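Local coordinates for threonine phosphate decarboxylase-like enzyme (Sulfurospirillum multivorans, PDB 6OUX), which catalyses the pyridoxal phosphate-dependent decarboxylation of L-serine O-phosphate to ethanolamine O-phosphate, a building block of norcobamide cofactors, at residues L149-R152 / D153-F157; D160-C163 / Q164-N168; Q301-K304 / E305-F309; E376-N379 / C380-M383. All coordinates share one frame; numbering follows the deposited sequence.

Contact 1 of 4, residues L149-R152 / D153-F157; sequences LNER and DDYSF
Tyr155 folds back onto Glu151 because its CG stands beside its own backbone N (chi1 -64°) and the ring is turned at chi2 -72°, while Glu151 sends CG anti to its N (chi1 -169°), along the ring toward the hydroxyl. They meet in the loop joining strand 143-148 to helix 159-169, where a short 3-10 turn that includes Glu151 and Arg152 leads into a type I' beta turn from Asp153 to Ser156. Glu151 CA sits over the ring centre in a CH-pi contact, 3.7 Å from the Tyr155 centroid, and Glu151 CG continues to within 3.3 Å of Tyr155 OH. Leu149 CB approaches the same ring at its edge, 3.9 Å from Tyr155 CD1. Asn150 O is gripped twice, by Asp153 N at 3.0 Å and by Tyr155 N at 2.9 Å, from opposite faces of its carbonyl plane. The polar ends bond outside the loop: Tyr155 OH to Glu364 N, Glu151 OE2 to the Tyr322 hydroxyl. The Leu149 side chain is about 7 Å from that of Asn181, a probable O-phospho-L-serine-binding residue. One water accepts from Asn150 N and donates to Asp153 OD2 at 3.1 Å and to Ser156 O at 2.6 Å.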
loop_
_atom_site.group_PDB
_atom_site.type_symbol
_atom_site.label_atom_id
_atom_site.label_comp_id
_atom_site.label_asym_id
_atom_site.label_seq_id
_atom_site.Cartn_x
_atom_site.Cartn_y
_atom_site.Cartn_z
ATOM N N LEU A 149 -24.383 -20.590 -5.647
ATOM C CA LEU A 149 -23.852 -21.943 -5.425
ATOM C C LEU A 149 -24.842 -22.641 -4.505
ATOM O O LEU A 149 -25.410 -22.025 -3.611
ATOM C CB LEU A 149 -22.508 -21.906 -4.711
ATOM C CG LEU A 149 -21.207 -21.672 -5.487
ATOM C CD1 LEU A 149 -21.327 -21.671 -7.000
ATOM C CD2 LEU A 149 -20.371 -20.541 -4.918
ATOM N N ASN A 150 -25.016 -23.925 -4.668
ATOM C CA ASN A 150 -25.945 -24.570 -3.791
ATOM C C ASN A 150 -25.263 -25.466 -2.721
ATOM O O ASN A 150 -24.446 -26.360 -3.030
ATOM C CB ASN A 150 -26.979 -25.233 -4.655
ATOM C CG ASN A 150 -27.733 -26.296 -3.946
ATOM O OD1 ASN A 150 -28.403 -26.088 -2.894
ATOM N ND2 ASN A 150 -27.654 -27.482 -4.534
ATOM N N GLU A 151 -25.628 -25.189 -1.472
ATOM C CA GLU A 151 -25.163 -25.950 -0.316
ATOM C C GLU A 151 -25.318 -27.477 -0.498
ATOM O O GLU A 151 -24.428 -28.246 -0.153
ATOM C CB GLU A 151 -25.876 -25.470 0.951
ATOM C CG GLU A 151 -25.256 -26.024 2.224
ATOM C CD GLU A 151 -25.712 -27.415 2.642
ATOM O OE1 GLU A 151 -26.783 -27.876 2.171
ATOM O OE2 GLU A 151 -24.999 -28.033 3.476
ATOM N N ARG A 152 -26.424 -27.901 -1.090
ATOM C CA ARG A 152 -26.692 -29.345 -1.330
ATOM C C ARG A 152 -25.698 -30.017 -2.237
ATOM O O ARG A 152 -25.589 -31.209 -2.159
ATOM C CB ARG A 152 -28.108 -29.620 -1.928
ATOM C CG ARG A 152 -29.254 -28.777 -1.383
ATOM C CD ARG A 152 -30.545 -28.751 -2.238
ATOM N NE ARG A 152 -30.350 -28.576 -3.697
ATOM C CZ ARG A 152 -30.193 -29.568 -4.580
ATOM N NH1 ARG A 152 -30.191 -30.833 -4.176
ATOM N NH2 ARG A 152 -30.009 -29.293 -5.869
ATOM N N ASP A 153 -25.046 -29.285 -3.152
ATOM C CA ASP A 153 -23.963 -29.807 -3.955
ATOM C C ASP A 153 -22.600 -29.443 -3.359
ATOM O O ASP A 153 -21.668 -29.286 -4.090
ATOM C CB ASP A 153 -23.934 -29.238 -5.406
ATOM C CG ASP A 153 -25.314 -29.109 -6.068
ATOM O OD1 ASP A 153 -26.191 -29.960 -5.878
ATOM O OD2 ASP A 153 -25.494 -28.123 -6.844
ATOM N N ASP A 154 -22.500 -29.270 -2.045
ATOM C CA ASP A 154 -21.241 -28.901 -1.403
ATOM C C ASP A 154 -20.722 -27.568 -1.968
ATOM O O ASP A 154 -19.506 -27.329 -1.978
ATOM C CB ASP A 154 -20.162 -30.018 -1.596
ATOM C CG ASP A 154 -20.318 -31.194 -0.655
ATOM O OD1 ASP A 154 -20.904 -31.059 0.424
ATOM O OD2 ASP A 154 -19.785 -32.284 -1.004
ATOM N N TYR A 155 -21.641 -26.687 -2.433
ATOM C CA TYR A 155 -21.250 -25.414 -3.033
ATOM C C TYR A 155 -20.383 -25.589 -4.264
ATOM O O TYR A 155 -19.686 -24.653 -4.662
ATOM C CB TYR A 155 -20.513 -24.523 -2.029
ATOM C CG TYR A 155 -21.423 -24.122 -0.874
ATOM C CD1 TYR A 155 -22.458 -23.191 -1.060
ATOM C CD2 TYR A 155 -21.266 -24.694 0.372
ATOM C CE1 TYR A 155 -23.268 -22.829 -0.047
ATOM C CE2 TYR A 155 -22.064 -24.318 1.410
ATOM C CZ TYR A 155 -23.100 -23.406 1.202
ATOM O OH TYR A 155 -23.903 -23.031 2.269
ATOM N N SER A 156 -20.516 -26.761 -4.874
ATOM C CA SER A 156 -19.815 -27.163 -6.095
ATOM C C SER A 156 -20.306 -26.318 -7.235
ATOM O O SER A 156 -21.508 -26.101 -7.385
ATOM C CB SER A 156 -20.161 -28.631 -6.408
ATOM O OG SER A 156 -19.415 -29.148 -7.464
ATOM N N PHE A 157 -19.357 -25.835 -8.001
ATOM C CA PHE A 157 -19.609 -24.931 -9.106
ATOM C C PHE A 157 -20.040 -25.763 -10.322
ATOM O O PHE A 157 -19.233 -26.528 -10.913
ATOM C CB PHE A 157 -18.302 -24.201 -9.380
ATOM C CG PHE A 157 -18.415 -23.152 -10.394
ATOM C CD1 PHE A 157 -18.943 -21.923 -10.064
ATOM C CD2 PHE A 157 -18.039 -23.417 -11.694
ATOM C CE1 PHE A 157 -19.075 -20.946 -11.028
ATOM C CE2 PHE A 157 -18.156 -22.464 -12.655
ATOM C CZ PHE A 157 -18.659 -21.223 -12.330
HETATM O O HOH W 1 -23.869 -25.445 -6.651
#

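Contact 2 of 4, residues D160-C163 / Q164-N168; sequences DKYC and QFIEN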
loop_
_atom_site.group_PDB
_atom_site.type_symbol
_atom_site.label_atom_id
_atom_site.label_comp_id
_atom_site.label_asym_id
_atom_site.label_seq_id
_atom_site.Cartn_x
_atom_site.Cartn_y
_atom_site.Cartn_z
ATOM N N ASP A 160 -21.678 -25.877 -16.581
ATOM C CA ASP A 160 -22.686 -25.749 -17.620
ATOM C C ASP A 160 -23.773 -24.743 -17.255
ATOM O O ASP A 160 -24.159 -23.885 -18.126
ATOM C CB ASP A 160 -23.280 -27.109 -17.931
ATOM C CG ASP A 160 -24.345 -27.051 -19.016
ATOM O OD1 ASP A 160 -24.013 -26.989 -20.218
ATOM O OD2 ASP A 160 -25.531 -27.060 -18.664
ATOM N N LYS A 161 -24.301 -24.834 -16.012
ATOM C CA LYS A 161 -25.387 -23.938 -15.610
ATOM C C LYS A 161 -24.899 -22.545 -15.495
ATOM O O LYS A 161 -25.613 -21.605 -15.800
ATOM C CB LYS A 161 -26.071 -24.349 -14.297
ATOM C CG LYS A 161 -26.934 -25.581 -14.470
ATOM C CD LYS A 161 -27.453 -26.138 -13.158
ATOM C CE LYS A 161 -28.112 -27.504 -13.392
ATOM N NZ LYS A 161 -28.666 -28.010 -12.111
ATOM N N TYR A 162 -23.698 -22.409 -14.997
ATOM C CA TYR A 162 -23.073 -21.108 -14.886
ATOM C C TYR A 162 -22.947 -20.456 -16.270
ATOM O O TYR A 162 -23.321 -19.317 -16.430
ATOM C CB TYR A 162 -21.720 -21.266 -14.296
ATOM C CG TYR A 162 -20.997 -19.955 -14.179
ATOM C CD1 TYR A 162 -21.343 -19.034 -13.184
ATOM C CD2 TYR A 162 -20.006 -19.635 -15.057
ATOM C CE1 TYR A 162 -20.667 -17.845 -13.060
ATOM C CE2 TYR A 162 -19.327 -18.434 -14.958
ATOM C CZ TYR A 162 -19.671 -17.542 -13.995
ATOM O OH TYR A 162 -19.004 -16.352 -13.926
ATOM N N CYS A 163 -22.438 -21.196 -17.249
ATOM C CA CYS A 163 -22.304 -20.684 -18.596
ATOM C C CYS A 163 -23.645 -20.236 -19.190
ATOM O O CYS A 163 -23.720 -19.201 -19.817
ATOM C CB CYS A 163 -21.682 -21.730 -19.486
ATOM S SG CYS A 163 -19.920 -21.860 -19.193
ATOM N N GLN A 164 -24.690 -21.031 -18.992
ATOM C CA GLN A 164 -25.993 -20.655 -19.484
ATOM C C GLN A 164 -26.518 -19.352 -18.811
ATOM O O GLN A 164 -27.105 -18.489 -19.453
ATOM C CB GLN A 164 -26.967 -21.799 -19.251
ATOM C CG GLN A 164 -28.307 -21.532 -19.864
ATOM C CD GLN A 164 -28.188 -21.298 -21.372
ATOM O OE1 GLN A 164 -28.428 -20.189 -21.871
ATOM N NE2 GLN A 164 -27.755 -22.301 -22.079
ATOM N N PHE A 165 -26.275 -19.240 -17.509
ATOM C CA PHE A 165 -26.559 -18.060 -16.751
ATOM C C PHE A 165 -25.821 -16.833 -17.346
ATOM O O PHE A 165 -26.437 -15.764 -17.533
ATOM C CB PHE A 165 -26.160 -18.269 -15.287
ATOM C CG PHE A 165 -26.295 -17.052 -14.451
ATOM C CD1 PHE A 165 -27.557 -16.599 -14.079
ATOM C CD2 PHE A 165 -25.187 -16.335 -14.060
ATOM C CE1 PHE A 165 -27.698 -15.438 -13.322
ATOM C CE2 PHE A 165 -25.305 -15.185 -13.290
ATOM C CZ PHE A 165 -26.563 -14.737 -12.917
ATOM N N ILE A 166 -24.519 -16.991 -17.593
ATOM C CA ILE A 166 -23.731 -15.919 -18.213
ATOM C C ILE A 166 -24.261 -15.585 -19.658
ATOM O O ILE A 166 -24.345 -14.416 -20.057
ATOM C CB ILE A 166 -22.200 -16.236 -18.216
ATOM C CG1 ILE A 166 -21.662 -16.401 -16.785
ATOM C CG2 ILE A 166 -21.421 -15.113 -18.927
ATOM C CD1 ILE A 166 -21.956 -15.250 -15.866
ATOM N N GLU A 167 -24.611 -16.589 -20.416
ATOM C CA GLU A 167 -25.180 -16.339 -21.756
ATOM C C GLU A 167 -26.488 -15.546 -21.648
ATOM O O GLU A 167 -26.674 -14.534 -22.340
ATOM C CB GLU A 167 -25.379 -17.660 -22.487
ATOM C CG GLU A 167 -24.090 -18.223 -23.043
ATOM C CD GLU A 167 -24.198 -19.699 -23.393
ATOM O OE1 GLU A 167 -25.244 -20.321 -23.059
ATOM O OE2 GLU A 167 -23.219 -20.258 -23.962
ATOM N N ASN A 168 -27.371 -15.964 -20.750
ATOM C CA ASN A 168 -28.615 -15.215 -20.503
ATOM C C ASN A 168 -28.408 -13.769 -20.049
ATOM O O ASN A 168 -29.052 -12.827 -20.529
ATOM C CB ASN A 168 -29.419 -15.936 -19.428
ATOM C CG ASN A 168 -29.904 -17.286 -19.881
ATOM O OD1 ASN A 168 -29.765 -17.671 -21.042
ATOM N ND2 ASN A 168 -30.487 -18.005 -18.976
#
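Ile166 lays its CG1 branch over one face of the Tyr162 ring, one helical turn earlier, and this is the tight side of the contact. CG1 is 3.8 Å from the Tyr162 ring centroid, a CH-pi contact displaced toward the rim near CE2 and CZ, and Ile166 CD1 carries on along the ring to lie 3.7 Å from Tyr162 OH. The tyrosine reaches forward to meet it because its CG is anti to the backbone N (chi1 179°); Ile166 bends its chain at chi2 (-54°), which turns CD1 toward the phenol end. Phe147 meets the Tyr162 ring edge-to-face, and Val174 and Leu176 of strand 173-177 touch it as well. Without the ring, as with an alanine here, Ile166 CG1 and CD1 would probably lose the surface they rest on and a gap would open between the helix and that strand. Both residues belong to helix 159-169, an amphipathic helix with its apolar side against the large sheet of the aminotransferase-type fold. Its backbone bonds are regular i to i+4 links, among them Ile166 N to Tyr162 O at 2.9 Å and Glu167 N to Cys163 O at 2.8 Å. The other side is looser. Lys161 is exposed, its CB directed away from the following residues and its chain extended, and Gln164 is exposed too, with CB 3.7 Å from Asp160 O. Glu167, by contrast, folds against its own helix, CG 3.4 Å from Cys163 O, and its carboxylate and that of Asp160 are both tied by salt bridges to Arg198 of helix 189-198.

Contact 3 of 4, residues Q301-K304 / E305-F309; sequences QYIK and EMCRF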
loop_
_atom_site.group_PDB
_atom_site.type_symbol
_atom_site.label_atom_id
_atom_site.label_comp_id
_atom_site.label_asym_id
_atom_site.label_seq_id
_atom_site.Cartn_x
_atom_site.Cartn_y
_atom_site.Cartn_z
ATOM N N GLN A 301 4.377 -29.690 2.035
ATOM C CA GLN A 301 4.222 -30.034 3.425
ATOM C C GLN A 301 2.915 -29.533 3.978
ATOM O O GLN A 301 2.204 -30.263 4.712
ATOM C CB GLN A 301 5.411 -29.439 4.194
ATOM C CG GLN A 301 5.424 -29.546 5.692
ATOM C CD GLN A 301 6.662 -28.881 6.283
ATOM O OE1 GLN A 301 7.197 -27.898 5.724
ATOM N NE2 GLN A 301 7.094 -29.370 7.405
ATOM N N TYR A 302 2.592 -28.275 3.672
ATOM C CA TYR A 302 1.326 -27.696 4.081
ATOM C C TYR A 302 0.090 -28.407 3.457
ATOM O O TYR A 302 -0.898 -28.643 4.154
ATOM C CB TYR A 302 1.269 -26.201 3.789
ATOM C CG TYR A 302 0.048 -25.546 4.396
ATOM C CD1 TYR A 302 -0.117 -25.382 5.737
ATOM C CD2 TYR A 302 -0.983 -25.143 3.587
ATOM C CE1 TYR A 302 -1.265 -24.796 6.273
ATOM C CE2 TYR A 302 -2.129 -24.561 4.107
ATOM C CZ TYR A 302 -2.243 -24.350 5.443
ATOM O OH TYR A 302 -3.413 -23.774 5.879
ATOM N N ILE A 303 0.119 -28.723 2.179
ATOM C CA ILE A 303 -0.986 -29.485 1.605
ATOM C C ILE A 303 -1.145 -30.847 2.313
ATOM O O ILE A 303 -2.307 -31.288 2.612
ATOM C CB ILE A 303 -0.767 -29.718 0.116
ATOM C CG1 ILE A 303 -0.868 -28.411 -0.643
ATOM C CG2 ILE A 303 -1.679 -30.790 -0.477
ATOM C CD1 ILE A 303 -0.419 -28.532 -2.081
ATOM N N LYS A 304 -0.027 -31.503 2.623
ATOM C CA LYS A 304 -0.103 -32.810 3.302
ATOM C C LYS A 304 -0.710 -32.647 4.672
ATOM O O LYS A 304 -1.574 -33.432 5.066
ATOM C CB LYS A 304 1.228 -33.558 3.349
ATOM C CG LYS A 304 1.654 -34.072 1.974
ATOM C CD LYS A 304 3.034 -34.742 2.008
ATOM C CE LYS A 304 3.559 -34.850 0.571
ATOM N NZ LYS A 304 5.004 -35.155 0.512
ATOM N N GLU A 305 -0.355 -31.574 5.383
ATOM C CA GLU A 305 -0.983 -31.359 6.628
ATOM C C GLU A 305 -2.490 -31.017 6.518
ATOM O O GLU A 305 -3.235 -31.485 7.369
ATOM C CB GLU A 305 -0.202 -30.300 7.435
ATOM C CG GLU A 305 -0.732 -29.919 8.783
ATOM C CD GLU A 305 -1.111 -31.093 9.686
ATOM O OE1 GLU A 305 -0.351 -32.107 9.636
ATOM O OE2 GLU A 305 -2.173 -30.980 10.426
ATOM N N MET A 306 -2.878 -30.127 5.593
ATOM C CA MET A 306 -4.283 -29.797 5.352
ATOM C C MET A 306 -5.093 -31.079 5.116
ATOM O O MET A 306 -6.239 -31.176 5.579
ATOM C CB MET A 306 -4.471 -28.919 4.107
ATOM C CG MET A 306 -4.313 -27.422 4.324
ATOM S SD MET A 306 -5.410 -26.624 5.507
ATOM C CE MET A 306 -6.889 -27.289 5.355
ATOM N N CYS A 307 -4.575 -31.971 4.299
ATOM C CA CYS A 307 -5.240 -33.269 4.068
ATOM C C CYS A 307 -5.436 -34.011 5.392
ATOM O O CYS A 307 -6.518 -34.486 5.682
ATOM C CB CYS A 307 -4.474 -34.086 3.082
ATOM S SG CYS A 307 -4.552 -33.462 1.393
ATOM N N ARG A 308 -4.407 -34.026 6.231
ATOM C CA ARG A 308 -4.502 -34.688 7.540
ATOM C C ARG A 308 -5.505 -34.026 8.489
ATOM O O ARG A 308 -6.283 -34.698 9.142
ATOM C CB ARG A 308 -3.116 -34.782 8.140
ATOM C CG ARG A 308 -2.991 -35.674 9.348
ATOM C CD ARG A 308 -1.845 -35.195 10.252
ATOM N NE ARG A 308 -2.342 -35.311 11.621
ATOM C CZ ARG A 308 -2.863 -34.353 12.393
ATOM N NH1 ARG A 308 -3.283 -34.704 13.605
ATOM N NH2 ARG A 308 -2.899 -33.072 12.046
ATOM N N PHE A 309 -5.471 -32.700 8.564
ATOM C CA PHE A 309 -6.415 -31.955 9.272
ATOM C C PHE A 309 -7.882 -32.255 8.800
ATOM O O PHE A 309 -8.765 -32.481 9.647
ATOM C CB PHE A 309 -6.068 -30.462 9.109
ATOM C CG PHE A 309 -6.890 -29.521 9.921
ATOM C CD1 PHE A 309 -7.200 -29.769 11.259
ATOM C CD2 PHE A 309 -7.249 -28.278 9.385
ATOM C CE1 PHE A 309 -7.922 -28.852 11.996
ATOM C CE2 PHE A 309 -7.927 -27.348 10.145
ATOM C CZ PHE A 309 -8.256 -27.631 11.444
#
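Met306 runs beside Tyr302, both side chains pointing the same way from successive turns of the helix. Its CB rests 3.5 Å from Ile303 O. CG, beside the backbone N (chi1 -85°), is the atom that meets the ring, 3.6 Å from Tyr302 CE2 and well off the ring's centre. A bend at chi2 then carries SD past the ring to its hydroxyl end, 3.5 Å from Tyr302 OH. The sulfur stands 4.6 Å from the Tyr302 ring centroid and 43° off the normal, an oblique Met-aromatic contact. Successive i to i+4 bonds hold the backbone beneath, the straightest being Met306 N to Tyr302 O with an N-H...O angle of 173°. All this lies on the long helix 289-314 of the class-II aminotransferase family fold. Tyr302 OH bonds to Gly372 O, and the ring also meets Phe214, fastening the helix to two separate loops. A leucine in place of Tyr302 would probably leave Gly372 O without this partner and Met306 SD without its aromatic neighbour. Farther round the helix, Arg308 NH2 forms a salt bridge with Glu305 OE2 at 2.7 Å, the oxygen lying in the guanidinium plane and using its syn lone pair. Glu305 OE2 also takes a hydrogen bond from Asn378 ND2 of helix 375-388, and this second donor is likely to help fix the carboxylate's rotation.

Contact 4 of 4, residues E376-N379 / C380-M383; sequences EENN and CIVM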
loop_
_atom_site.group_PDB
_atom_site.type_symbol
_atom_site.label_atom_id
_atom_site.label_comp_id
_atom_site.label_asym_id
_atom_site.label_seq_id
_atom_site.Cartn_x
_atom_site.Cartn_y
_atom_site.Cartn_z
ATOM N N GLU A 376 0.665 -29.350 15.105
ATOM C CA GLU A 376 0.379 -29.256 16.537
ATOM C C GLU A 376 -0.878 -28.422 16.800
ATOM O O GLU A 376 -1.743 -28.794 17.578
ATOM C CB GLU A 376 1.570 -28.635 17.291
ATOM C CG GLU A 376 2.245 -29.624 18.243
ATOM C CD GLU A 376 3.717 -29.291 18.459
ATOM O OE1 GLU A 376 4.074 -28.858 19.592
ATOM O OE2 GLU A 376 4.505 -29.469 17.483
ATOM N N GLU A 377 -0.968 -27.298 16.104
ATOM C CA GLU A 377 -2.111 -26.426 16.254
ATOM C C GLU A 377 -3.375 -27.103 15.727
ATOM O O GLU A 377 -4.440 -26.997 16.367
ATOM C CB GLU A 377 -1.832 -25.080 15.604
ATOM C CG GLU A 377 -0.787 -24.284 16.378
ATOM C CD GLU A 377 -0.515 -22.936 15.803
ATOM O OE1 GLU A 377 -0.281 -21.995 16.536
ATOM O OE2 GLU A 377 -0.435 -22.830 14.593
ATOM N N ASN A 378 -3.309 -27.782 14.590
ATOM C CA ASN A 378 -4.471 -28.477 14.085
ATOM C C ASN A 378 -4.959 -29.491 15.081
ATOM O O ASN A 378 -6.153 -29.616 15.263
ATOM C CB ASN A 378 -4.241 -29.128 12.714
ATOM C CG ASN A 378 -4.050 -28.072 11.590
ATOM O OD1 ASN A 378 -4.427 -26.915 11.769
ATOM N ND2 ASN A 378 -3.376 -28.432 10.546
ATOM N N ASN A 379 -4.041 -30.202 15.755
ATOM C CA ASN A 379 -4.464 -31.236 16.696
ATOM C C ASN A 379 -5.270 -30.593 17.822
ATOM O O ASN A 379 -6.309 -31.126 18.205
ATOM C CB ASN A 379 -3.227 -31.993 17.210
ATOM C CG ASN A 379 -3.574 -33.260 17.976
ATOM O OD1 ASN A 379 -4.247 -34.165 17.465
ATOM N ND2 ASN A 379 -3.088 -33.347 19.235
ATOM N N CYS A 380 -4.804 -29.445 18.318
ATOM C CA CYS A 380 -5.484 -28.696 19.365
ATOM C C CYS A 380 -6.907 -28.259 18.942
ATOM O O CYS A 380 -7.878 -28.350 19.686
ATOM C CB CYS A 380 -4.681 -27.432 19.746
ATOM S SG CYS A 380 -3.118 -27.794 20.621
ATOM N N ILE A 381 -7.014 -27.800 17.722
ATOM C CA ILE A 381 -8.313 -27.435 17.188
ATOM C C ILE A 381 -9.246 -28.643 17.143
ATOM O O ILE A 381 -10.403 -28.550 17.535
ATOM C CB ILE A 381 -8.148 -26.790 15.794
ATOM C CG1 ILE A 381 -7.411 -25.478 15.907
ATOM C CG2 ILE A 381 -9.504 -26.550 15.199
ATOM C CD1 ILE A 381 -6.961 -24.891 14.587
ATOM N N VAL A 382 -8.770 -29.762 16.631
ATOM C CA VAL A 382 -9.619 -30.912 16.485
ATOM C C VAL A 382 -10.108 -31.378 17.906
ATOM O O VAL A 382 -11.289 -31.734 18.121
ATOM C CB VAL A 382 -8.894 -32.084 15.775
ATOM C CG1 VAL A 382 -9.809 -33.308 15.788
ATOM C CG2 VAL A 382 -8.531 -31.724 14.338
ATOM N N MET A 383 -9.153 -31.414 18.823
ATOM C CA MET A 383 -9.417 -31.801 20.214
ATOM C C MET A 383 -10.458 -30.897 20.839
ATOM O O MET A 383 -11.451 -31.393 21.353
ATOM C CB MET A 383 -8.118 -31.841 21.055
ATOM C CG MET A 383 -7.400 -33.190 20.940
ATOM S SD MET A 383 -5.784 -33.392 21.785
ATOM C CE MET A 383 -5.800 -35.186 21.812
#
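The flat amide of Asn379 meets Met383 through its nitrogen: ND2 lies 3.7 Å from Met383 SD and 4.2 Å from Met383 CE, the two side chains crossing at a slant. Asn379 reaches forward with CG anti to its backbone N (chi1 -169°), while the methionine runs back toward it on an extended chain, Met383 CG 3.6 Å from Asn379 O. The amide of Asn378, a second flat group, is buried and held at both ends from outside the segments: besides its bond to Glu305, it accepts one at OD1 from Arg373 N. This double hold is likely to fix the plane of the amide. Its backbone oxygen also serves the next turn: Val382 N bonds to Asn378 O at 3.0 Å, while Val382 CG2 packs 3.3 Å from that oxygen. On an adjoining side, Ile381 CG1 lies 3.4 Å from Glu377 O, which accepts the Ile381 N-H in its carbonyl plane. The segment is regular alpha-helix in the i to i+4 pattern, part of the amphipathic helix 375-388, with Asn378, Ile381 and Val382 buried and Glu376, Cys380 and Met383 exposed. Asn378 and Val382 pack on Phe309 of helix 289-314, whose Ala312 also touches Val382, while Glu377, Cys380 and Ile381 rest on Ile45 of strand 45-46.

All four contacts are local and follow one another along the chain, so none nests in or crosses another. Contact 1 closes the turn after strand 143-148, an outermost strand, within this chain, of the seven-stranded sheet. Contact 2 follows two residues later on helix 159-169 and touches contact 1, Phe157 CZ lying 3.2 Å from Tyr162 CG. Much later, contact 3 spans about two turns of helix 289-314 and contact 4 about two turns of helix 375-388 near the C terminus; their centres are about 13 Å apart. There Phe309 CE1 packs 3.8 Å from Val382 CG2, joining the two helices. The two pairs are well separated: the nearest atoms of contacts 2 and 4 are about 31 Å apart.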